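Periplasmic oligopeptide-binding protein (Burkholderia pseudomallei, PDB 3ZS6) probably binds oligopeptides in the periplasm and hands them to an ABC transporter for import, as in other OppA-type solute-binding proteins. Local coordinates at residues A[29-42]-A[145-157]. Sequence-based numbering, arbitrary orientation. Where two conformers were deposited one is given.
Sequences NTIGLDLFEGLARI and FPELTAMAPLTPV
N29 OD1 takes the backbone N-H of A152 at 3.0 Å, the one direct hydrogen bond between 29-42 and 145-157. The N-H points at the oxygen with an angle of 155°, and the donor is tilted 22° from the carbonyl plane. With CG of N29 beside its backbone N (chi1 -80°), the amide lies on the side facing A152, and its rotation about CB-CG directs OD1 to A152 N and ND2 to S25 O. N29 also packs on an acidic side chain of the bound peptide, which places this bond next to the ligand.

Waters bridge the backbones of the two segments. Water 2 accepts from L39 N and donates to T149 O and L154 O, and water 3 links I42 N to A150 O; water 1 accepts from G38 N at 2.8 Å.

In this family 5 solute-binding protein, of the type II periplasmic binding protein fold, 29-42 comprises the second part of helix 26-35, a connecting loop and edge strand 40-42 of an antiparallel sheet, and the L148-M151 turn nestles against it. A150 CA makes a CH...O contact of 3.3 Å to A40 O, and its CB meets I42 CG1.

Van der Waals contacts complete the interface. L33 CD2 rests on A150 O and reaches T155 CG2, 3.9 Å away. T155 OG1, bonded to A152 O in the carbonyl plane at 2.7 Å, lies 3.6 Å from F36 CB; the side chain of L39 crosses that of T149 at about a right angle, L39 CB against T149 OG1.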
loop_
_atom_site.group_PDB
_atom_site.type_symbol
_atom_site.label_atom_id
_atom_site.label_comp_id
_atom_site.label_asym_id
_atom_site.label_seq_id
_atom_site.Cartn_x
_atom_site.Cartn_y
_atom_site.Cartn_z
ATOM N N ASN A 29 0.398 -6.926 -4.044
ATOM C CA ASN A 29 -1.057 -6.972 -4.173
ATOM C C ASN A 29 -1.531 -7.043 -5.626
ATOM O O ASN A 29 -2.443 -7.797 -5.937
ATOM C CB ASN A 29 -1.713 -5.785 -3.460
ATOM C CG ASN A 29 -1.818 -5.999 -1.971
ATOM O OD1 ASN A 29 -2.844 -6.476 -1.466
ATOM N ND2 ASN A 29 -0.761 -5.634 -1.246
ATOM N N THR A 30 -0.911 -6.260 -6.507
ATOM C CA THR A 30 -1.304 -6.260 -7.922
ATOM C C THR A 30 -1.069 -7.632 -8.553
ATOM O O THR A 30 -1.970 -8.211 -9.167
ATOM C CB THR A 30 -0.541 -5.203 -8.737
ATOM O OG1 THR A 30 -0.782 -3.897 -8.188
ATOM C CG2 THR A 30 -0.996 -5.237 -10.194
ATOM N N ILE A 31 0.143 -8.156 -8.402
ATOM C CA ILE A 31 0.439 -9.507 -8.880
ATOM C C ILE A 31 -0.391 -10.590 -8.165
ATOM O O ILE A 31 -1.004 -11.429 -8.814
ATOM C CB ILE A 31 1.931 -9.827 -8.769
ATOM C CG1 ILE A 31 2.727 -8.893 -9.683
ATOM C CG2 ILE A 31 2.203 -11.288 -9.153
ATOM C CD1 ILE A 31 4.236 -9.048 -9.566
ATOM N N GLY A 32 -0.420 -10.560 -6.835
ATOM C CA GLY A 32 -1.119 -11.580 -6.065
ATOM C C GLY A 32 -2.620 -11.672 -6.316
ATOM O O GLY A 32 -3.218 -12.760 -6.211
ATOM N N LEU A 33 -3.242 -10.541 -6.645
ATOM C CA LEU A 33 -4.692 -10.524 -6.857
ATOM C C LEU A 33 -5.091 -11.004 -8.255
ATOM O O LEU A 33 -6.256 -11.300 -8.508
ATOM C CB LEU A 33 -5.283 -9.147 -6.550
ATOM C CG LEU A 33 -5.298 -8.752 -5.068
ATOM C CD1 LEU A 33 -5.679 -7.288 -4.907
ATOM C CD2 LEU A 33 -6.243 -9.644 -4.237
ATOM N N ASP A 34 -4.123 -11.081 -9.164
ATOM C CA ASP A 34 -4.328 -11.803 -10.418
ATOM C C ASP A 34 -4.290 -13.324 -10.150
ATOM O O ASP A 34 -4.957 -14.093 -10.836
ATOM C CB ASP A 34 -3.246 -11.442 -11.447
ATOM C CG ASP A 34 -3.488 -10.101 -12.135
ATOM O OD1 ASP A 34 -4.551 -9.462 -11.932
ATOM O OD2 ASP A 34 -2.600 -9.695 -12.909
ATOM N N LEU A 35 -3.511 -13.749 -9.150
ATOM C CA LEU A 35 -3.344 -15.185 -8.843
ATOM C C LEU A 35 -4.343 -15.749 -7.818
ATOM O O LEU A 35 -4.661 -16.945 -7.848
ATOM C CB LEU A 35 -1.920 -15.472 -8.358
ATOM C CG LEU A 35 -0.785 -15.225 -9.358
ATOM C CD1 LEU A 35 0.566 -15.282 -8.654
ATOM C CD2 LEU A 35 -0.843 -16.232 -10.524
ATOM N N PHE A 36 -4.823 -14.890 -6.918
ATOM C CA PHE A 36 -5.730 -15.301 -5.843
ATOM C C PHE A 36 -6.964 -14.408 -5.810
ATOM O O PHE A 36 -6.903 -13.231 -6.160
ATOM C CB PHE A 36 -5.050 -15.214 -4.471
ATOM C CG PHE A 36 -3.879 -16.144 -4.296
ATOM C CD1 PHE A 36 -2.606 -15.768 -4.706
ATOM C CD2 PHE A 36 -4.049 -17.385 -3.694
ATOM C CE1 PHE A 36 -1.514 -16.614 -4.526
ATOM C CE2 PHE A 36 -2.970 -18.245 -3.514
ATOM C CZ PHE A 36 -1.699 -17.860 -3.930
ATOM N N GLU A 37 -8.081 -14.972 -5.367
ATOM C CA GLU A 37 -9.326 -14.224 -5.256
ATOM C C GLU A 37 -9.883 -14.337 -3.853
ATOM O O GLU A 37 -10.063 -15.442 -3.342
ATOM C CB GLU A 37 -10.363 -14.770 -6.241
ATOM C CG GLU A 37 -11.707 -14.034 -6.193
ATOM C CD GLU A 37 -12.725 -14.649 -7.130
ATOM O OE1 GLU A 37 -13.002 -15.864 -6.997
ATOM O OE2 GLU A 37 -13.230 -13.923 -8.011
ATOM N N GLY A 38 -10.160 -13.195 -3.232
ATOM C CA GLY A 38 -10.709 -13.170 -1.889
ATOM C C GLY A 38 -12.227 -13.215 -1.900
ATOM O O GLY A 38 -12.837 -13.481 -2.940
ATOM N N LEU A 39 -12.837 -12.947 -0.747
ATOM C CA LEU A 39 -14.298 -12.883 -0.643
ATOM C C LEU A 39 -14.875 -11.894 -1.659
ATOM O O LEU A 39 -15.895 -12.165 -2.311
ATOM C CB LEU A 39 -14.717 -12.494 0.780
ATOM C CG LEU A 39 -14.345 -13.512 1.874
ATOM C CD1 LEU A 39 -14.572 -12.970 3.302
ATOM C CD2 LEU A 39 -15.096 -14.831 1.671
ATOM N N ALA A 40 -14.199 -10.754 -1.787
ATOM C CA ALA A 40 -14.587 -9.700 -2.714
ATOM C C ALA A 40 -13.402 -9.299 -3.599
ATOM O O ALA A 40 -12.264 -9.701 -3.343
ATOM C CB ALA A 40 -15.104 -8.492 -1.940
ATOM N N ARG A 41 -13.679 -8.505 -4.634
ATOM C CA ARG A 41 -12.638 -7.934 -5.491
ATOM C C ARG A 41 -12.871 -6.433 -5.649
ATOM O O ARG A 41 -13.990 -5.951 -5.467
ATOM C CB ARG A 41 -12.672 -8.550 -6.905
ATOM C CG ARG A 41 -12.431 -10.041 -7.012
ATOM C CD ARG A 41 -12.059 -10.422 -8.459
ATOM N NE ARG A 41 -12.999 -9.872 -9.440
ATOM C CZ ARG A 41 -12.704 -8.926 -10.330
ATOM N NH1 ARG A 41 -11.480 -8.408 -10.387
ATOM N NH2 ARG A 41 -13.639 -8.498 -11.175
ATOM N N ILE A 42 -11.822 -5.704 -6.018
ATOM C CA ILE A 42 -11.973 -4.320 -6.473
ATOM C C ILE A 42 -11.878 -4.319 -7.984
ATOM O O ILE A 42 -10.867 -4.761 -8.534
ATOM C CB ILE A 42 -10.868 -3.402 -5.936
ATOM C CG1 ILE A 42 -10.806 -3.473 -4.406
ATOM C CG2 ILE A 42 -11.082 -1.954 -6.442
ATOM C CD1 ILE A 42 -12.149 -3.151 -3.707
ATOM N N PHE A 145 -16.329 -3.217 5.960
ATOM C CA PHE A 145 -15.496 -4.401 6.096
ATOM C C PHE A 145 -15.257 -5.164 4.788
ATOM O O PHE A 145 -14.164 -5.678 4.565
ATOM C CB PHE A 145 -16.002 -5.349 7.191
ATOM C CG PHE A 145 -15.066 -6.496 7.446
ATOM C CD1 PHE A 145 -13.827 -6.270 8.035
ATOM C CD2 PHE A 145 -15.390 -7.784 7.043
ATOM C CE1 PHE A 145 -12.935 -7.315 8.248
ATOM C CE2 PHE A 145 -14.506 -8.836 7.254
ATOM C CZ PHE A 145 -13.265 -8.597 7.856
ATOM N N PRO A 146 -16.273 -5.246 3.915
ATOM C CA PRO A 146 -16.012 -6.027 2.700
ATOM C C PRO A 146 -14.852 -5.497 1.843
ATOM O O PRO A 146 -14.207 -6.301 1.172
ATOM C CB PRO A 146 -17.353 -5.966 1.948
ATOM C CG PRO A 146 -18.378 -5.810 3.048
ATOM C CD PRO A 146 -17.702 -4.912 4.073
ATOM N N GLU A 147 -14.586 -4.191 1.869
ATOM C CA GLU A 147 -13.442 -3.626 1.144
ATOM C C GLU A 147 -12.124 -4.286 1.527
ATOM O O GLU A 147 -11.269 -4.526 0.668
ATOM C CB GLU A 147 -13.318 -2.117 1.388
ATOM C CG GLU A 147 -14.247 -1.266 0.557
ATOM C CD GLU A 147 -14.029 0.223 0.780
ATOM O OE1 GLU A 147 -13.008 0.766 0.297
ATOM O OE2 GLU A 147 -14.890 0.849 1.426
ATOM N N LEU A 148 -11.951 -4.551 2.821
ATOM C CA LEU A 148 -10.716 -5.143 3.316
ATOM C C LEU A 148 -10.474 -6.534 2.736
ATOM O O LEU A 148 -9.333 -6.898 2.443
ATOM C CB LEU A 148 -10.710 -5.207 4.854
ATOM C CG LEU A 148 -10.333 -3.915 5.595
ATOM C CD1 LEU A 148 -11.389 -2.840 5.398
ATOM C CD2 LEU A 148 -10.110 -4.183 7.081
ATOM N N THR A 149 -11.551 -7.307 2.587
ATOM C CA THR A 149 -11.461 -8.690 2.131
ATOM C C THR A 149 -11.055 -8.782 0.659
ATOM O O THR A 149 -10.785 -9.871 0.154
ATOM C CB THR A 149 -12.812 -9.441 2.322
ATOM O OG1 THR A 149 -13.751 -9.001 1.330
ATOM C CG2 THR A 149 -13.385 -9.177 3.707
ATOM N N ALA A 150 -11.014 -7.647 -0.034
ATOM C CA ALA A 150 -10.576 -7.631 -1.430
ATOM C C ALA A 150 -9.049 -7.532 -1.587
ATOM O O ALA A 150 -8.531 -7.626 -2.699
ATOM C CB ALA A 150 -11.274 -6.503 -2.207
ATOM N N MET A 151 -8.322 -7.351 -0.488
ATOM C CA MET A 151 -6.863 -7.217 -0.528
ATOM C C MET A 151 -6.150 -8.573 -0.463
ATOM O O MET A 151 -6.695 -9.543 0.060
ATOM C CB MET A 151 -6.384 -6.317 0.619
ATOM C CG MET A 151 -6.714 -4.829 0.440
ATOM S SD MET A 151 -6.010 -4.108 -1.076
ATOM C CE MET A 151 -7.382 -4.235 -2.205
ATOM N N ALA A 152 -4.912 -8.616 -0.943
ATOM C CA ALA A 152 -4.188 -9.881 -1.063
ATOM C C ALA A 152 -4.002 -10.678 0.230
ATOM O O ALA A 152 -4.136 -11.900 0.222
ATOM C CB ALA A 152 -2.854 -9.677 -1.785
ATOM N N PRO A 153 -3.700 -10.000 1.348
ATOM C CA PRO A 153 -3.426 -10.828 2.526
ATOM C C PRO A 153 -4.669 -11.539 3.075
ATOM O O PRO A 153 -4.505 -12.449 3.886
ATOM C CB PRO A 153 -2.872 -9.825 3.548
ATOM C CG PRO A 153 -2.377 -8.656 2.706
ATOM C CD PRO A 153 -3.391 -8.580 1.585
ATOM N N LEU A 154 -5.873 -11.152 2.655
ATOM C CA LEU A 154 -7.071 -11.870 3.111
ATOM C C LEU A 154 -7.597 -12.900 2.101
ATOM O O LEU A 154 -8.636 -13.530 2.332
ATOM C CB LEU A 154 -8.179 -10.904 3.572
ATOM C CG LEU A 154 -7.799 -10.023 4.783
ATOM C CD1 LEU A 154 -8.928 -9.063 5.166
ATOM C CD2 LEU A 154 -7.409 -10.874 5.991
ATOM N N THR A 155 -6.878 -13.088 0.996
ATOM C CA THR A 155 -7.211 -14.180 0.080
ATOM C C THR A 155 -6.990 -15.551 0.735
ATOM O O THR A 155 -6.216 -15.679 1.692
ATOM C CB THR A 155 -6.423 -14.112 -1.243
ATOM O OG1 THR A 155 -5.014 -14.169 -0.980
ATOM C CG2 THR A 155 -6.759 -12.825 -1.997
ATOM N N PRO A 156 -7.673 -16.584 0.220
ATOM C CA PRO A 156 -7.547 -17.904 0.845
ATOM C C PRO A 156 -6.240 -18.565 0.450
ATOM O O PRO A 156 -5.630 -18.191 -0.554
ATOM C CB PRO A 156 -8.740 -18.681 0.274
ATOM C CG PRO A 156 -8.997 -18.045 -1.062
ATOM C CD PRO A 156 -8.616 -16.583 -0.917
ATOM N N VAL A 157 -5.812 -19.519 1.268
ATOM C CA VAL A 157 -4.615 -20.306 1.010
ATOM C C VAL A 157 -4.926 -21.794 1.137
ATOM O O VAL A 157 -5.721 -22.190 1.986
ATOM C CB VAL A 157 -3.500 -19.945 2.000
ATOM C CG1 VAL A 157 -2.301 -20.844 1.794
ATOM C CG2 VAL A 157 -3.119 -18.477 1.836
HETATM O O HOH W 1 -9.866 -10.502 -4.000
HETATM O O HOH W 2 -11.092 -12.248 1.551
HETATM O O HOH W 3 -9.320 -7.176 -5.321
#